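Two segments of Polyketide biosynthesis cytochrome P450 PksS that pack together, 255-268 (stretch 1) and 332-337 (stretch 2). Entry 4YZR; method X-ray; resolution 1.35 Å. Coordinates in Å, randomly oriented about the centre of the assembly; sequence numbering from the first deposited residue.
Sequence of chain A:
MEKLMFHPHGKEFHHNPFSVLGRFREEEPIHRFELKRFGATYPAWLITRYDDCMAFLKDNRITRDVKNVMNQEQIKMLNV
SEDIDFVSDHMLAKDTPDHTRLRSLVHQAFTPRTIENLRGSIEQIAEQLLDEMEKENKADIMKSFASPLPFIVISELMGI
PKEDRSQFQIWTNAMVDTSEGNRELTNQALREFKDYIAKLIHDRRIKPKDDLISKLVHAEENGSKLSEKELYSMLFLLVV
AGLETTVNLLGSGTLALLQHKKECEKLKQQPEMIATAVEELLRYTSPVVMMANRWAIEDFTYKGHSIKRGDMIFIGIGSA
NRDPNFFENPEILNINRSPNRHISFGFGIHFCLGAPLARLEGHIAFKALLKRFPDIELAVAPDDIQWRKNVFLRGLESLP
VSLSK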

# COMPACT_ATOMS: atom_id res chain seq x y z
N LEU A 255 9.68 5.57 -11.41
CA LEU A 255 11.03 6.01 -11.09
C LEU A 255 12.03 4.84 -11.34
O LEU A 255 13.09 5.03 -11.97
CB LEU A 255 11.15 6.56 -9.67
CG LEU A 255 12.58 6.84 -9.20
CD1 LEU A 255 13.25 7.91 -10.07
CD2 LEU A 255 12.59 7.28 -7.73
N ALA A 256 11.71 3.66 -10.82
CA ALA A 256 12.64 2.53 -10.96
C ALA A 256 12.83 2.21 -12.44
O ALA A 256 14.00 1.94 -12.84
CB ALA A 256 12.14 1.33 -10.19
N LEU A 257 11.82 2.18 -13.26
CA LEU A 257 11.98 1.98 -14.69
C LEU A 257 12.83 3.07 -15.31
O LEU A 257 13.74 2.69 -16.08
CB LEU A 257 10.65 1.91 -15.38
CG LEU A 257 9.77 0.70 -15.08
CD1 LEU A 257 8.34 0.91 -15.56
CD2 LEU A 257 10.37 -0.59 -15.63
N LEU A 258 12.69 4.32 -14.92
CA LEU A 258 13.48 5.43 -15.48
C LEU A 258 14.93 5.36 -15.01
O LEU A 258 15.77 5.97 -15.72
CB LEU A 258 12.81 6.76 -15.21
CG LEU A 258 11.42 6.92 -15.81
CD1 LEU A 258 10.85 8.26 -15.39
CD2 LEU A 258 11.44 6.74 -17.32
N GLN A 259 15.24 4.71 -13.90
CA GLN A 259 16.60 4.55 -13.42
C GLN A 259 17.28 3.34 -13.95
O GLN A 259 18.50 3.22 -13.74
CB GLN A 259 16.61 4.47 -11.91
CG GLN A 259 16.19 5.67 -11.12
CD GLN A 259 15.89 5.25 -9.60
OE1 GLN A 259 15.44 4.08 -9.26
NE2 GLN A 259 16.04 6.14 -8.81
N HIS A 260 16.56 2.49 -14.66
CA HIS A 260 17.06 1.23 -15.22
C HIS A 260 16.68 1.07 -16.66
O HIS A 260 15.79 0.36 -17.06
CB HIS A 260 16.54 0.03 -14.41
CG HIS A 260 16.95 0.02 -12.97
ND1 HIS A 260 16.32 0.76 -11.98
CD2 HIS A 260 17.97 -0.61 -12.34
CE1 HIS A 260 16.89 0.55 -10.81
NE2 HIS A 260 17.87 -0.33 -11.01
N LYS A 261 17.35 1.89 -17.48
CA LYS A 261 16.99 2.01 -18.92
C LYS A 261 16.98 0.74 -19.71
O LYS A 261 16.13 0.58 -20.57
CB LYS A 261 17.88 3.03 -19.60
CG LYS A 261 17.43 4.46 -19.29
CD LYS A 261 18.62 5.41 -19.56
CE LYS A 261 18.21 6.78 -20.07
NZ LYS A 261 19.13 7.85 -19.54
N LYS A 262 17.90 -0.17 -19.42
CA LYS A 262 17.92 -1.42 -20.10
C LYS A 262 16.71 -2.27 -19.79
O LYS A 262 16.19 -2.96 -20.63
CB LYS A 262 19.21 -2.20 -19.85
CG LYS A 262 20.36 -1.57 -20.65
CD LYS A 262 21.56 -2.49 -20.68
CE LYS A 262 22.31 -2.33 -19.38
NZ LYS A 262 23.54 -3.18 -19.32
N GLU A 263 16.21 -2.20 -18.55
CA GLU A 263 15.00 -2.94 -18.21
C GLU A 263 13.76 -2.23 -18.74
O GLU A 263 12.85 -2.91 -19.24
CB GLU A 263 14.89 -3.08 -16.68
CG GLU A 263 16.04 -3.86 -16.03
CD GLU A 263 16.07 -5.28 -16.56
OE1 GLU A 263 15.16 -6.11 -16.35
OE2 GLU A 263 17.07 -5.57 -17.29
N CYS A 264 13.77 -0.92 -18.74
CA CYS A 264 12.65 -0.15 -19.33
C CYS A 264 12.46 -0.49 -20.83
O CYS A 264 11.41 -0.75 -21.31
CB CYS A 264 12.95 1.29 -19.21
SG CYS A 264 11.50 2.27 -19.65
N GLU A 265 13.61 -0.54 -21.50
CA GLU A 265 13.58 -0.91 -22.97
C GLU A 265 13.09 -2.29 -23.24
O GLU A 265 12.26 -2.47 -24.13
CB GLU A 265 14.98 -0.74 -23.53
CG GLU A 265 15.08 -0.79 -25.05
CD GLU A 265 14.26 0.27 -25.73
OE1 GLU A 265 14.33 1.44 -25.29
OE2 GLU A 265 13.50 -0.09 -26.65
N LYS A 266 13.41 -3.27 -22.37
CA LYS A 266 12.87 -4.60 -22.53
C LYS A 266 11.37 -4.59 -22.51
O LYS A 266 10.70 -5.25 -23.26
CB LYS A 266 13.39 -5.56 -21.47
CG LYS A 266 14.90 -5.85 -21.59
CD LYS A 266 15.35 -6.86 -20.52
CE LYS A 266 16.82 -7.12 -20.45
NZ LYS A 266 17.30 -7.70 -19.17
N LEU A 267 10.85 -3.87 -21.50
CA LEU A 267 9.42 -3.90 -21.34
C LEU A 267 8.66 -3.13 -22.46
O LEU A 267 7.61 -3.50 -22.89
CB LEU A 267 9.10 -3.20 -19.97
CG LEU A 267 7.59 -3.14 -19.59
CD1 LEU A 267 6.92 -4.47 -19.62
CD2 LEU A 267 7.43 -2.45 -18.18
N LYS A 268 9.24 -2.04 -22.86
CA LYS A 268 8.70 -1.25 -23.96
C LYS A 268 8.63 -2.07 -25.26
O LYS A 268 7.59 -2.06 -25.91
CB LYS A 268 9.56 -0.05 -24.13
CG LYS A 268 9.14 0.94 -25.16
CD LYS A 268 10.19 2.06 -25.14
CE LYS A 268 10.14 2.86 -23.86
NZ LYS A 268 11.35 3.71 -23.79
N ILE A 332 19.72 -5.93 -7.96
CA ILE A 332 19.55 -5.68 -9.36
C ILE A 332 18.09 -5.75 -9.78
O ILE A 332 17.44 -6.72 -9.51
CB ILE A 332 20.40 -6.70 -10.18
CG1 ILE A 332 21.89 -6.59 -9.77
CG2 ILE A 332 20.25 -6.44 -11.69
CD1 ILE A 332 22.41 -5.19 -9.80
N LEU A 333 17.62 -4.77 -10.51
CA LEU A 333 16.28 -4.84 -11.08
C LEU A 333 16.27 -5.81 -12.26
O LEU A 333 17.01 -5.58 -13.26
CB LEU A 333 15.78 -3.49 -11.55
CG LEU A 333 14.29 -3.37 -11.85
CD1 LEU A 333 13.44 -3.39 -10.58
CD2 LEU A 333 14.00 -2.17 -12.71
N ASN A 334 15.49 -6.84 -12.23
CA ASN A 334 15.31 -7.81 -13.28
C ASN A 334 13.80 -8.05 -13.52
O ASN A 334 13.16 -8.79 -12.80
CB ASN A 334 16.00 -9.15 -12.92
CG ASN A 334 15.74 -10.22 -13.93
OD1 ASN A 334 15.22 -9.94 -14.95
ND2 ASN A 334 16.10 -11.49 -13.62
N ILE A 335 13.30 -7.37 -14.52
CA ILE A 335 11.89 -7.43 -14.81
C ILE A 335 11.32 -8.73 -15.28
O ILE A 335 10.09 -8.88 -15.37
CB ILE A 335 11.38 -6.26 -15.61
CG1 ILE A 335 11.86 -6.33 -17.06
CG2 ILE A 335 11.68 -4.96 -14.89
CD1 ILE A 335 11.09 -5.61 -18.08
N ASN A 336 12.22 -9.70 -15.55
CA ASN A 336 11.91 -11.04 -15.86
C ASN A 336 12.10 -12.06 -14.75
O ASN A 336 11.89 -13.24 -14.98
CB ASN A 336 12.65 -11.52 -17.16
CG ASN A 336 12.11 -10.80 -18.38
OD1 ASN A 336 11.01 -11.07 -18.84
ND2 ASN A 336 12.80 -9.81 -18.80
N ARG A 337 12.30 -11.60 -13.50
CA ARG A 337 12.54 -12.47 -12.39
C ARG A 337 11.39 -13.38 -12.16
O ARG A 337 10.22 -13.01 -12.14
CB ARG A 337 12.88 -11.62 -11.15
CG ARG A 337 13.23 -12.31 -9.83
CD ARG A 337 13.58 -11.25 -8.73
NE ARG A 337 14.70 -10.33 -8.89
CZ ARG A 337 15.93 -10.54 -8.63
NH1 ARG A 337 16.88 -9.59 -8.72
NH2 ARG A 337 16.25 -11.73 -8.21
O HOH W 1 15.12 -8.67 -17.34

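Stretch 1 comprises the end of one helix and, after His260 at the N-cap position, the start of another from Lys261, and stretch 2, which has no regular secondary structure, lies against this junction and the first turns that follow. Together they bury 396 Å², most of it on stretch 2 contributed by Leu333 and Ile335, whose CB atoms both point toward stretch 1. Asn334, between them, points its CB away, so that the backbone offers alternate side chains to stretch 1.

The one direct hydrogen bond between the stretches comes from Glu263. Its chi1, chi2 and chi3 (-62°, -61° and -65°) fold the side chain into a compact curl that carries the carboxylate to the backbone of stretch 2, where OE1 accepts from Ile335 N at 2.9 Å with a nearly straight N-H...O angle of 167°. The m chi1 places Glu263 CG 3.4 Å from Leu333 O, and chi2 and chi3 then bring the carboxylate round to Ile335 N. The other carboxylate oxygen, Glu263 OE2, forms a salt bridge with Lys266 NZ at 2.9 Å; Lys266 lies three residues along the helix, and after an m chi1 its remaining torsions are all t, so the extended chain reaches the acid. Its aliphatic part also covers stretch 2, with Lys266 CB 4.1 Å from Ile335 CD1.

Water 1 ties these polar groups together. It donates to Glu263 OE1 and to Asn334 OD1, with its O 2.7 Å from each, and accepts from Lys266 NZ and Asn336 ND2, both at 3.0 Å, which completes two donated and two accepted bonds. Asn334, with chi1 t and chi2 10°, also accepts from Asn336 N through OD1 at 3.1 Å. This bond lies within the type I turn from Asn334 to Arg337, which is closed by Arg337 N to Asn334 O at 3.0 Å.

The apolar contacts accompany this network. His260 has an m chi1 and a chi2 of 81°, and its ND1 donates to Ala256 O at 2.7 Å. The ring so held presents a face to Leu333, whose CB lies 3.9 Å from the His260 ring centroid and 18° off the normal in a CH-pi contact; Leu333 CD2 approaches His260 CG to 3.7 Å. The t, p rotamer of Leu333 also places CD2 4.1 Å from Ala256 O.

Ile335 packs further along the second helix. With chi1 p and chi2 t, its CD1 extends to 3.7 Å from Leu267 CB, an apolar contact between two buried residues.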